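Local structure of MutT/NUDIX family protein (Bacillus thuringiensis str. Al Hakam, 3ID9) at residues M22-E32 and P93-R104. The protein probably hydrolyses nucleoside diphosphate-linked substrates, as members of the MutT/NUDIX family do, though its own substrate is not established. Sequence-based numbering, arbitrary orientation.
Sequences MQVRVTGILIE and PSLLHITFLLER
Gln23 and Leu95 begin a parallel pairing of strands 23-32 and 95-104 that runs in step to Ile29 and Leu101. The ladder is evidenced by backbone bonds that alternate in direction, from Gln23 N to Ser94 O (2.9 Å) as far as Leu102 N to Ile29 O; in this last one the donor sits above the carbonyl plane.

The His97 side chain can be followed from CB outward. Its CB is near Arg25 O (4.2 Å), and with CG anti to the backbone N (chi1 -173°) the ring turns toward strand 23-32. CG also lies near Arg25 O; CD2 brings its edge to that oxygen at 3.1 Å, in the ring plane, and lies near Arg25 CB. CE1 is close to Thr27 OG1, and NE2 meets the same OG1 at 2.7 Å, also in plane, a hydrogen bond in which either may donate and which probably helps fix the rotation of the ring. Farther along this face, Ile29 CD1 lies against Thr99 CG2 (3.6 Å).

On the opposite face Val24 CG1 touches Ile98 CD1 (3.7 Å), and Leu102 CD1 packs on Gly28 CA (3.6 Å), where there is no side chain. Past the ladder, Arg104 and Glu32 form a side-on salt bridge: NE bonds to OE2 (2.9 Å), which lies in the guanidinium plane, and NH2 to OE1, which is tilted out of it.

The pair belongs to the mixed sheet of the Nudix fold, where strand 23-32 also pairs antiparallel with strands 35-40 and 48-54, and strand 95-104 with 77-88; helix 61-72 packs against Val24, Phe100 and Leu102, and helix 139-147 covers Ile29 on the other face.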
loop_
_atom_site.group_PDB
_atom_site.type_symbol
_atom_site.label_atom_id
_atom_site.label_comp_id
_atom_site.label_asym_id
_atom_site.label_seq_id
_atom_site.Cartn_x
_atom_site.Cartn_y
_atom_site.Cartn_z
HETATM N N MSE B 22 -13.780 -2.079 9.314
HETATM C CA MSE B 22 -13.024 -1.809 8.051
HETATM C C MSE B 22 -13.483 -2.575 6.815
HETATM O O MSE B 22 -13.790 -3.767 6.874
HETATM C CB MSE B 22 -11.538 -2.099 8.242
HETATM C CG MSE B 22 -10.726 -0.926 8.721
HETATM SE SE MSE B 22 -9.146 -0.717 7.628
HETATM C CE MSE B 22 -9.600 0.957 6.761
ATOM N N GLN B 23 -13.515 -1.869 5.691
ATOM C CA GLN B 23 -13.880 -2.457 4.410
ATOM C C GLN B 23 -12.710 -2.194 3.477
ATOM O O GLN B 23 -12.298 -1.048 3.299
ATOM C CB GLN B 23 -15.140 -1.812 3.840
ATOM C CG GLN B 23 -15.438 -2.253 2.413
ATOM C CD GLN B 23 -16.678 -1.588 1.824
ATOM O OE1 GLN B 23 -16.759 -0.358 1.722
ATOM N NE2 GLN B 23 -17.651 -2.407 1.430
ATOM N N VAL B 24 -12.163 -3.255 2.896
ATOM C CA VAL B 24 -11.033 -3.110 1.992
ATOM C C VAL B 24 -11.396 -3.438 0.547
ATOM O O VAL B 24 -12.020 -4.460 0.263
ATOM C CB VAL B 24 -9.867 -4.010 2.419
ATOM C CG1 VAL B 24 -8.637 -3.690 1.590
ATOM C CG2 VAL B 24 -9.582 -3.822 3.898
ATOM N N ARG B 25 -10.998 -2.557 -0.363
ATOM C CA ARG B 25 -11.268 -2.740 -1.782
ATOM C C ARG B 25 -10.013 -2.713 -2.625
ATOM O O ARG B 25 -9.139 -1.863 -2.435
ATOM C CB ARG B 25 -12.238 -1.667 -2.279
ATOM C CG ARG B 25 -13.652 -1.933 -1.830
ATOM C CD ARG B 25 -14.638 -0.847 -2.205
ATOM N NE ARG B 25 -15.972 -1.313 -1.850
ATOM C CZ ARG B 25 -16.622 -2.265 -2.516
ATOM N NH1 ARG B 25 -16.064 -2.834 -3.581
ATOM N NH2 ARG B 25 -17.811 -2.676 -2.091
ATOM N N VAL B 26 -9.932 -3.662 -3.551
ATOM C CA VAL B 26 -8.802 -3.762 -4.461
ATOM C C VAL B 26 -9.268 -3.423 -5.868
ATOM O O VAL B 26 -10.416 -3.668 -6.226
ATOM C CB VAL B 26 -8.200 -5.185 -4.475
ATOM C CG1 VAL B 26 -7.508 -5.461 -3.162
ATOM C CG2 VAL B 26 -9.296 -6.218 -4.718
ATOM N N THR B 27 -8.371 -2.847 -6.656
ATOM C CA THR B 27 -8.679 -2.480 -8.033
ATOM C C THR B 27 -7.507 -2.928 -8.877
ATOM O O THR B 27 -6.352 -2.774 -8.471
ATOM C CB THR B 27 -8.870 -0.955 -8.187
ATOM O OG1 THR B 27 -10.123 -0.579 -7.612
ATOM C CG2 THR B 27 -8.837 -0.547 -9.653
ATOM N N GLY B 28 -7.807 -3.493 -10.043
ATOM C CA GLY B 28 -6.751 -3.966 -10.908
ATOM C C GLY B 28 -6.516 -3.096 -12.125
ATOM O O GLY B 28 -7.452 -2.592 -12.743
ATOM N N ILE B 29 -5.246 -2.914 -12.461
ATOM C CA ILE B 29 -4.871 -2.136 -13.620
ATOM C C ILE B 29 -3.905 -2.984 -14.437
ATOM O O ILE B 29 -2.708 -3.074 -14.136
ATOM C CB ILE B 29 -4.241 -0.792 -13.210
ATOM C CG1 ILE B 29 -5.343 0.101 -12.629
ATOM C CG2 ILE B 29 -3.581 -0.129 -14.404
ATOM C CD1 ILE B 29 -4.942 1.520 -12.366
ATOM N N LEU B 30 -4.464 -3.629 -15.460
ATOM C CA LEU B 30 -3.715 -4.501 -16.349
ATOM C C LEU B 30 -3.513 -3.758 -17.657
ATOM O O LEU B 30 -4.453 -3.571 -18.436
ATOM C CB LEU B 30 -4.495 -5.804 -16.570
ATOM C CG LEU B 30 -3.759 -7.022 -17.146
ATOM C CD1 LEU B 30 -4.734 -8.191 -17.236
ATOM C CD2 LEU B 30 -3.185 -6.704 -18.524
ATOM N N ILE B 31 -2.276 -3.335 -17.883
ATOM C CA ILE B 31 -1.907 -2.585 -19.070
ATOM C C ILE B 31 -1.107 -3.434 -20.046
ATOM O O ILE B 31 -0.180 -4.145 -19.658
ATOM C CB ILE B 31 -1.053 -1.361 -18.697
ATOM C CG1 ILE B 31 -1.838 -0.456 -17.748
ATOM C CG2 ILE B 31 -0.634 -0.610 -19.945
ATOM C CD1 ILE B 31 -0.973 0.588 -17.055
ATOM N N GLU B 32 -1.487 -3.356 -21.315
ATOM C CA GLU B 32 -0.814 -4.071 -22.391
ATOM C C GLU B 32 -0.935 -3.191 -23.628
ATOM O O GLU B 32 -2.025 -2.722 -23.965
ATOM C CB GLU B 32 -1.455 -5.444 -22.631
ATOM C CG GLU B 32 -1.050 -6.507 -21.612
ATOM C CD GLU B 32 -1.572 -7.895 -21.951
ATOM O OE1 GLU B 32 -1.917 -8.129 -23.125
ATOM O OE2 GLU B 32 -1.624 -8.763 -21.050
ATOM N N PRO B 93 -18.395 1.897 6.687
ATOM C CA PRO B 93 -17.258 1.757 7.605
ATOM C C PRO B 93 -15.971 2.345 7.040
ATOM O O PRO B 93 -15.924 2.739 5.873
ATOM C CB PRO B 93 -17.165 0.249 7.789
ATOM C CG PRO B 93 -17.501 -0.249 6.412
ATOM C CD PRO B 93 -18.671 0.622 5.994
ATOM N N SER B 94 -14.937 2.413 7.877
ATOM C CA SER B 94 -13.642 2.943 7.452
ATOM C C SER B 94 -13.260 2.258 6.154
ATOM O O SER B 94 -13.458 1.054 6.004
ATOM C CB SER B 94 -12.567 2.674 8.509
ATOM O OG SER B 94 -12.681 3.585 9.584
ATOM N N LEU B 95 -12.692 3.017 5.227
ATOM C CA LEU B 95 -12.344 2.458 3.935
ATOM C C LEU B 95 -10.889 2.537 3.510
ATOM O O LEU B 95 -10.243 3.580 3.605
ATOM C CB LEU B 95 -13.210 3.118 2.861
ATOM C CG LEU B 95 -12.797 2.942 1.398
ATOM C CD1 LEU B 95 -12.855 1.476 0.989
ATOM C CD2 LEU B 95 -13.729 3.775 0.537
ATOM N N LEU B 96 -10.384 1.412 3.029
ATOM C CA LEU B 96 -9.028 1.344 2.530
ATOM C C LEU B 96 -9.159 0.827 1.091
ATOM O O LEU B 96 -9.734 -0.236 0.851
ATOM C CB LEU B 96 -8.200 0.392 3.390
ATOM C CG LEU B 96 -6.705 0.357 3.079
ATOM C CD1 LEU B 96 -6.111 1.747 3.249
ATOM C CD2 LEU B 96 -6.020 -0.630 3.998
ATOM N N HIS B 97 -8.658 1.597 0.133
ATOM C CA HIS B 97 -8.741 1.216 -1.274
ATOM C C HIS B 97 -7.354 1.025 -1.896
ATOM O O HIS B 97 -6.598 1.985 -2.045
ATOM C CB HIS B 97 -9.514 2.289 -2.053
ATOM C CG HIS B 97 -9.801 1.918 -3.476
ATOM N ND1 HIS B 97 -10.257 2.828 -4.408
ATOM C CD2 HIS B 97 -9.707 0.730 -4.125
ATOM C CE1 HIS B 97 -10.430 2.219 -5.568
ATOM N NE2 HIS B 97 -10.104 0.944 -5.422
ATOM N N ILE B 98 -7.027 -0.210 -2.263
ATOM C CA ILE B 98 -5.733 -0.508 -2.875
ATOM C C ILE B 98 -5.829 -0.780 -4.386
ATOM O O ILE B 98 -6.679 -1.548 -4.834
ATOM C CB ILE B 98 -5.054 -1.751 -2.219
ATOM C CG1 ILE B 98 -4.708 -1.480 -0.752
ATOM C CG2 ILE B 98 -3.778 -2.094 -2.964
ATOM C CD1 ILE B 98 -5.842 -1.708 0.204
ATOM N N THR B 99 -4.942 -0.151 -5.156
ATOM C CA THR B 99 -4.893 -0.332 -6.603
ATOM C C THR B 99 -3.613 -1.065 -6.992
ATOM O O THR B 99 -2.508 -0.614 -6.674
ATOM C CB THR B 99 -4.929 1.021 -7.355
ATOM O OG1 THR B 99 -6.247 1.575 -7.284
ATOM C CG2 THR B 99 -4.557 0.831 -8.820
ATOM N N PHE B 100 -3.765 -2.190 -7.689
ATOM C CA PHE B 100 -2.623 -3.003 -8.115
ATOM C C PHE B 100 -2.311 -2.944 -9.607
ATOM O O PHE B 100 -3.220 -2.973 -10.433
ATOM C CB PHE B 100 -2.860 -4.483 -7.794
ATOM C CG PHE B 100 -2.785 -4.827 -6.343
ATOM C CD1 PHE B 100 -3.902 -5.322 -5.679
ATOM C CD2 PHE B 100 -1.585 -4.700 -5.645
ATOM C CE1 PHE B 100 -3.825 -5.692 -4.343
ATOM C CE2 PHE B 100 -1.494 -5.064 -4.308
ATOM C CZ PHE B 100 -2.614 -5.560 -3.652
ATOM N N LEU B 101 -1.028 -2.867 -9.948
ATOM C CA LEU B 101 -0.619 -2.925 -11.344
ATOM C C LEU B 101 -0.526 -4.429 -11.550
ATOM O O LEU B 101 0.253 -5.102 -10.874
ATOM C CB LEU B 101 0.756 -2.297 -11.566
ATOM C CG LEU B 101 0.751 -0.776 -11.698
ATOM C CD1 LEU B 101 2.175 -0.268 -11.904
ATOM C CD2 LEU B 101 -0.136 -0.384 -12.867
ATOM N N LEU B 102 -1.341 -4.958 -12.457
ATOM C CA LEU B 102 -1.368 -6.388 -12.716
ATOM C C LEU B 102 -0.639 -6.792 -13.988
ATOM O O LEU B 102 -0.396 -5.972 -14.872
ATOM C CB LEU B 102 -2.817 -6.866 -12.797
ATOM C CG LEU B 102 -3.643 -6.678 -11.529
ATOM C CD1 LEU B 102 -5.113 -6.995 -11.802
ATOM C CD2 LEU B 102 -3.084 -7.582 -10.437
ATOM N N GLU B 103 -0.291 -8.071 -14.057
ATOM C CA GLU B 103 0.376 -8.646 -15.217
ATOM C C GLU B 103 -0.263 -10.007 -15.509
ATOM O O GLU B 103 -0.557 -10.777 -14.590
ATOM C CB GLU B 103 1.863 -8.810 -14.932
ATOM C CG GLU B 103 2.662 -9.399 -16.067
ATOM C CD GLU B 103 4.155 -9.273 -15.832
ATOM O OE1 GLU B 103 4.666 -8.128 -15.873
ATOM O OE2 GLU B 103 4.812 -10.314 -15.600
ATOM N N ARG B 104 -0.494 -10.295 -16.787
ATOM C CA ARG B 104 -1.097 -11.567 -17.185
ATOM C C ARG B 104 -0.104 -12.720 -17.068
ATOM O O ARG B 104 1.091 -12.548 -17.314
ATOM C CB ARG B 104 -1.591 -11.498 -18.634
ATOM C CG ARG B 104 -3.098 -11.606 -18.789
ATOM C CD ARG B 104 -3.483 -12.159 -20.152
ATOM N NE ARG B 104 -2.876 -11.401 -21.237
ATOM C CZ ARG B 104 -2.876 -11.785 -22.511
ATOM N NH1 ARG B 104 -3.456 -12.928 -22.862
ATOM N NH2 ARG B 104 -2.287 -11.028 -23.431
HETATM O O HOH W 1 -17.202 2.190 3.370
HETATM O O HOH W 2 0.319 -5.960 -18.011
HETATM O O HOH W 3 -0.031 -8.599 -18.894
#